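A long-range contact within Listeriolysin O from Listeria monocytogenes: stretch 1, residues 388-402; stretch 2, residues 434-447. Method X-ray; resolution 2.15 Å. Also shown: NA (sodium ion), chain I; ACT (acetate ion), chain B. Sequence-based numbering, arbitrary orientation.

Stretch 1, residues 388-402: GYVAQFNISWDEVNY
Stretch 2 (434-447) GNARNINVYAKECT

Most of each stretch is strand, and the two strand axes approach to 4.6 Å, with an angle of 168° between their N-to-C directions, so the pairing is antiparallel. Most phi/psi values are those of extended chain, for example -106/152 at Phe-393 and -121/116 at Val-441. The backbone hydrogen bonds set the register: hydrogen-bonded pairs at Gln-392 with Lys-444 (CA to CA 5.5 Å), Asn-394 with Tyr-442 (4.9 Å) and Ser-396 with Asn-440 (5.2 Å) alternate with non-hydrogen-bonded pairs at Ala-391 with Glu-445 (CA to CA 4.4 Å), Phe-393 with Ala-443 (4.4 Å) and Ile-395 with Val-441 (4.8 Å).

The hydrogen-bonded pairs are closed by reciprocal bonds. Gln-392 N to Lys-444 O and Lys-444 N to Gln-392 O are both 3.0 Å, with angles of 165° and 168°. Asn-394 N reaches Tyr-442 O at 2.8 Å and 172°, whereas the return bond from Tyr-442 N to Asn-394 O, 3.0 Å long, is weak because its angle falls to 134°. Ser-396 N to Asn-440 O (3.1 Å) and Asn-440 N to Ser-396 O (2.8 Å) complete the third pair.

Between Ser-396 and Asp-398 the register shifts by one residue, a beta bulge. On the second strand Asn-438 adopts phi/psi 56/60, a left-handed conformation, while Trp-397 stays extended at -164/169. Pairing then resumes, with Asp-398 N to Arg-437 O at 3.0 Å and Arg-437 N to Asp-398 O at 2.9 Å. Beyond it, Val-400 N donates to Asn-435 O at 3.0 Å, and the p rotamer of Asn-435 (chi1 55°) lets its ND2 return a bond to Val-400 O at 3.2 Å. At the other end, Cys-446 N donates to Val-390 O (2.9 Å), and a water accepts from Val-390 N and donates to Cys-446 O.

Side chains alternate between the faces of the sheet. On the face carrying Phe-393 and Ile-395, the contacts are largely apolar. Phe-393, rotamer m with chi2 88°, places CD2 3.7 Å from Ala-443 CB. Trp-397, rotamer p, sets CD1 3.9 Å from Ala-436 CB and CB 4.0 Å from Ile-439 CG1; its NE1 donates to Glu-399 OE2 at 3.1 Å within the same strand. Near the start of stretch 1, Glu-445 CB lies over one face of the Tyr-389 ring, 3.7 Å from the ring centroid and 23° off the normal, a CH-pi contact. Glu-445 OE1 is buried without a polar partner in the model.

The face carrying Gln-392 and Ser-396 is more polar. Asn-440 ND2 donates to Ser-396 OG at 3.3 Å and 163°. Lys-444, p at chi1 and then t throughout, brings CE to 3.7 Å from Gln-392 OE1, and its NZ donates to an acetate O at 2.6 Å. Arg-437, also p then t, t, presents the edge of its guanidinium to Val-400, NE to CG2 3.3 Å.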

# COMPACT_ATOMS: atom_id res chain seq x y z
N GLY A 388 47.61 22.40 33.17
CA GLY A 388 48.60 23.37 33.60
C GLY A 388 49.62 23.64 32.51
O GLY A 388 50.82 23.50 32.73
N TYR A 389 49.14 24.02 31.33
CA TYR A 389 50.02 24.27 30.19
C TYR A 389 49.35 25.13 29.12
O TYR A 389 48.15 25.40 29.19
CB TYR A 389 50.47 22.94 29.57
CG TYR A 389 49.37 21.92 29.38
CD1 TYR A 389 48.35 22.12 28.45
CD2 TYR A 389 49.35 20.74 30.13
CE1 TYR A 389 47.35 21.18 28.27
CE2 TYR A 389 48.34 19.80 29.95
CZ TYR A 389 47.35 20.02 29.02
OH TYR A 389 46.35 19.09 28.84
N VAL A 390 50.14 25.56 28.14
CA VAL A 390 49.60 26.25 26.98
C VAL A 390 49.16 25.20 25.96
O VAL A 390 49.92 24.28 25.64
CB VAL A 390 50.65 27.17 26.32
CG1 VAL A 390 50.05 27.85 25.10
CG2 VAL A 390 51.16 28.21 27.31
N ALA A 391 47.94 25.33 25.46
CA ALA A 391 47.41 24.36 24.50
C ALA A 391 47.02 25.01 23.18
O ALA A 391 46.63 26.18 23.14
CB ALA A 391 46.23 23.62 25.10
N GLN A 392 47.12 24.25 22.09
CA GLN A 392 46.62 24.68 20.79
C GLN A 392 45.79 23.57 20.17
O GLN A 392 46.20 22.41 20.15
CB GLN A 392 47.77 25.06 19.85
CG GLN A 392 48.42 26.40 20.16
CD GLN A 392 49.37 26.86 19.08
OE1 GLN A 392 49.38 26.32 17.97
NE2 GLN A 392 50.18 27.87 19.39
N PHE A 393 44.62 23.93 19.66
CA PHE A 393 43.72 22.96 19.05
C PHE A 393 43.72 23.08 17.53
O PHE A 393 43.96 24.16 16.98
CB PHE A 393 42.30 23.13 19.57
CG PHE A 393 42.18 22.98 21.06
CD1 PHE A 393 42.36 24.07 21.90
CD2 PHE A 393 41.90 21.74 21.62
CE1 PHE A 393 42.25 23.93 23.27
CE2 PHE A 393 41.79 21.60 22.99
CZ PHE A 393 41.97 22.70 23.82
N ASN A 394 43.44 21.97 16.86
CA ASN A 394 43.18 21.99 15.43
C ASN A 394 41.99 21.10 15.11
O ASN A 394 42.11 19.87 15.08
CB ASN A 394 44.41 21.57 14.63
CG ASN A 394 44.27 21.87 13.16
OD1 ASN A 394 43.63 21.11 12.42
ND2 ASN A 394 44.85 22.98 12.72
N ILE A 395 40.83 21.72 14.90
CA ILE A 395 39.62 20.96 14.64
C ILE A 395 39.04 21.32 13.28
O ILE A 395 38.80 22.49 12.98
CB ILE A 395 38.57 21.20 15.75
CG1 ILE A 395 39.18 20.86 17.12
CG2 ILE A 395 37.32 20.37 15.49
CD1 ILE A 395 38.23 21.03 18.27
N SER A 396 38.82 20.30 12.45
CA SER A 396 38.32 20.49 11.10
C SER A 396 37.23 19.48 10.77
O SER A 396 37.08 18.47 11.46
CB SER A 396 39.45 20.38 10.08
OG SER A 396 40.07 19.11 10.14
N TRP A 397 36.46 19.76 9.72
CA TRP A 397 35.40 18.87 9.25
C TRP A 397 34.96 19.24 7.84
O TRP A 397 35.32 20.29 7.31
CB TRP A 397 34.21 18.92 10.21
CG TRP A 397 33.54 20.26 10.28
CD1 TRP A 397 32.49 20.69 9.52
CD2 TRP A 397 33.89 21.34 11.15
NE1 TRP A 397 32.16 21.98 9.87
CE2 TRP A 397 33.00 22.40 10.86
CE3 TRP A 397 34.86 21.52 12.14
CZ2 TRP A 397 33.06 23.62 11.54
CZ3 TRP A 397 34.91 22.73 12.80
CH2 TRP A 397 34.02 23.77 12.50
N ASP A 398 34.17 18.36 7.23
CA ASP A 398 33.62 18.60 5.90
C ASP A 398 32.11 18.83 5.98
O ASP A 398 31.42 18.18 6.77
CB ASP A 398 33.91 17.43 4.97
CG ASP A 398 35.37 17.34 4.57
OD1 ASP A 398 35.98 18.40 4.33
OD2 ASP A 398 35.90 16.21 4.50
N GLU A 399 31.61 19.75 5.16
CA GLU A 399 30.17 19.97 5.04
C GLU A 399 29.72 19.66 3.61
O GLU A 399 30.21 20.24 2.65
CB GLU A 399 29.80 21.40 5.43
CG GLU A 399 30.05 21.72 6.89
CD GLU A 399 29.61 23.12 7.27
OE1 GLU A 399 28.94 23.78 6.44
OE2 GLU A 399 29.94 23.57 8.39
N VAL A 400 28.78 18.72 3.48
CA VAL A 400 28.36 18.25 2.17
C VAL A 400 27.04 18.88 1.73
O VAL A 400 26.01 18.72 2.39
CB VAL A 400 28.23 16.72 2.14
CG1 VAL A 400 27.61 16.26 0.83
CG2 VAL A 400 29.60 16.08 2.35
N ASN A 401 27.08 19.58 0.60
CA ASN A 401 25.88 20.15 -0.00
C ASN A 401 25.67 19.65 -1.43
O ASN A 401 26.41 18.78 -1.90
CB ASN A 401 25.93 21.68 0.02
CG ASN A 401 25.90 22.24 1.43
OD1 ASN A 401 24.83 22.50 1.98
ND2 ASN A 401 27.07 22.43 2.02
N TYR A 402 24.67 20.19 -2.11
CA TYR A 402 24.32 19.70 -3.44
C TYR A 402 24.09 20.84 -4.43
O TYR A 402 23.37 21.80 -4.13
CB TYR A 402 23.08 18.81 -3.37
CG TYR A 402 23.21 17.67 -2.38
CD1 TYR A 402 23.79 16.46 -2.75
CD2 TYR A 402 22.77 17.82 -1.07
CE1 TYR A 402 23.92 15.43 -1.84
CE2 TYR A 402 22.89 16.79 -0.16
CZ TYR A 402 23.47 15.59 -0.54
OH TYR A 402 23.59 14.57 0.37
N GLY A 434 23.96 19.64 10.36
CA GLY A 434 23.65 18.24 10.13
C GLY A 434 24.45 17.60 9.01
O GLY A 434 24.76 16.41 9.07
N ASN A 435 24.80 18.39 8.01
CA ASN A 435 25.53 17.88 6.85
C ASN A 435 27.04 17.81 7.06
O ASN A 435 27.81 17.77 6.10
CB ASN A 435 25.20 18.71 5.60
CG ASN A 435 25.47 20.19 5.80
OD1 ASN A 435 25.25 20.73 6.88
ND2 ASN A 435 25.94 20.85 4.75
N ALA A 436 27.46 17.81 8.32
CA ALA A 436 28.88 17.74 8.64
C ALA A 436 29.34 16.31 8.91
O ALA A 436 28.68 15.56 9.64
CB ALA A 436 29.20 18.62 9.84
N ARG A 437 30.46 15.92 8.30
CA ARG A 437 31.04 14.61 8.55
C ARG A 437 32.56 14.65 8.56
O ARG A 437 33.17 15.68 8.25
CB ARG A 437 30.53 13.59 7.52
CG ARG A 437 30.83 13.93 6.07
CD ARG A 437 30.26 12.88 5.14
NE ARG A 437 30.39 13.24 3.73
CZ ARG A 437 31.35 12.79 2.92
NH1 ARG A 437 32.26 11.94 3.38
NH2 ARG A 437 31.39 13.18 1.65
N ASN A 438 33.17 13.52 8.93
CA ASN A 438 34.63 13.41 9.02
C ASN A 438 35.24 14.46 9.94
O ASN A 438 36.05 15.28 9.51
CB ASN A 438 35.26 13.47 7.63
CG ASN A 438 34.95 12.24 6.80
OD1 ASN A 438 34.91 11.13 7.32
ND2 ASN A 438 34.73 12.44 5.50
N ILE A 439 34.83 14.43 11.20
CA ILE A 439 35.32 15.38 12.19
C ILE A 439 36.72 14.99 12.66
O ILE A 439 36.97 13.85 13.06
CB ILE A 439 34.37 15.48 13.41
CG1 ILE A 439 33.16 16.36 13.07
CG2 ILE A 439 35.09 16.05 14.61
CD1 ILE A 439 32.07 15.65 12.30
N ASN A 440 37.65 15.95 12.58
CA ASN A 440 39.01 15.74 13.05
C ASN A 440 39.30 16.58 14.29
O ASN A 440 39.11 17.80 14.28
CB ASN A 440 40.01 16.07 11.94
CG ASN A 440 39.77 15.25 10.69
OD1 ASN A 440 39.58 14.04 10.74
ND2 ASN A 440 39.78 15.92 9.54
N VAL A 441 39.77 15.94 15.35
CA VAL A 441 40.08 16.64 16.59
C VAL A 441 41.54 16.45 16.96
O VAL A 441 41.98 15.33 17.22
CB VAL A 441 39.19 16.16 17.74
CG1 VAL A 441 39.61 16.81 19.05
CG2 VAL A 441 37.73 16.45 17.44
N TYR A 442 42.29 17.55 16.98
CA TYR A 442 43.71 17.53 17.32
C TYR A 442 44.01 18.53 18.43
O TYR A 442 43.46 19.64 18.45
CB TYR A 442 44.56 17.85 16.09
CG TYR A 442 46.05 17.88 16.35
CD1 TYR A 442 46.81 16.72 16.29
CD2 TYR A 442 46.70 19.07 16.64
CE1 TYR A 442 48.17 16.74 16.52
CE2 TYR A 442 48.06 19.10 16.87
CZ TYR A 442 48.79 17.93 16.81
OH TYR A 442 50.15 17.96 17.04
N ALA A 443 44.89 18.15 19.36
CA ALA A 443 45.31 19.06 20.42
C ALA A 443 46.74 18.78 20.84
O ALA A 443 47.14 17.62 20.98
CB ALA A 443 44.37 18.94 21.62
N LYS A 444 47.51 19.84 21.04
CA LYS A 444 48.88 19.73 21.52
C LYS A 444 49.15 20.70 22.67
O LYS A 444 48.44 21.69 22.83
CB LYS A 444 49.88 19.98 20.38
CG LYS A 444 49.80 21.37 19.76
CD LYS A 444 50.80 21.52 18.62
CE LYS A 444 50.73 22.92 18.02
NZ LYS A 444 51.67 23.10 16.89
N GLU A 445 50.18 20.40 23.46
CA GLU A 445 50.51 21.24 24.60
C GLU A 445 51.99 21.58 24.63
O GLU A 445 52.84 20.74 24.30
CB GLU A 445 50.08 20.57 25.91
CG GLU A 445 50.67 19.19 26.14
CD GLU A 445 51.84 19.19 27.11
OE1 GLU A 445 52.29 20.29 27.51
OE2 GLU A 445 52.31 18.09 27.46
N CYS A 446 52.31 22.81 25.03
CA CYS A 446 53.70 23.25 25.10
C CYS A 446 54.40 22.74 26.36
O CYS A 446 54.06 23.13 27.48
CB CYS A 446 53.77 24.78 25.04
SG CYS A 446 55.46 25.44 25.01
N THR A 447 55.38 21.86 26.17
CA THR A 447 56.12 21.28 27.30
C THR A 447 57.26 22.18 27.74
O THR A 447 57.64 22.18 28.91
CB THR A 447 56.69 19.90 26.96
OG1 THR A 447 57.76 20.04 26.01
CG2 THR A 447 55.61 18.99 26.39
NA NA I . 25.14 12.54 0.65
C ACT B . 53.74 26.08 16.78
O ACT B . 52.61 25.56 16.72
OXT ACT B . 54.79 25.43 16.57
CH3 ACT B . 53.85 27.53 17.16
O HOH W 1 52.99 25.16 28.59
O HOH W 2 50.51 25.88 15.16
O HOH W 3 37.42 16.36 7.53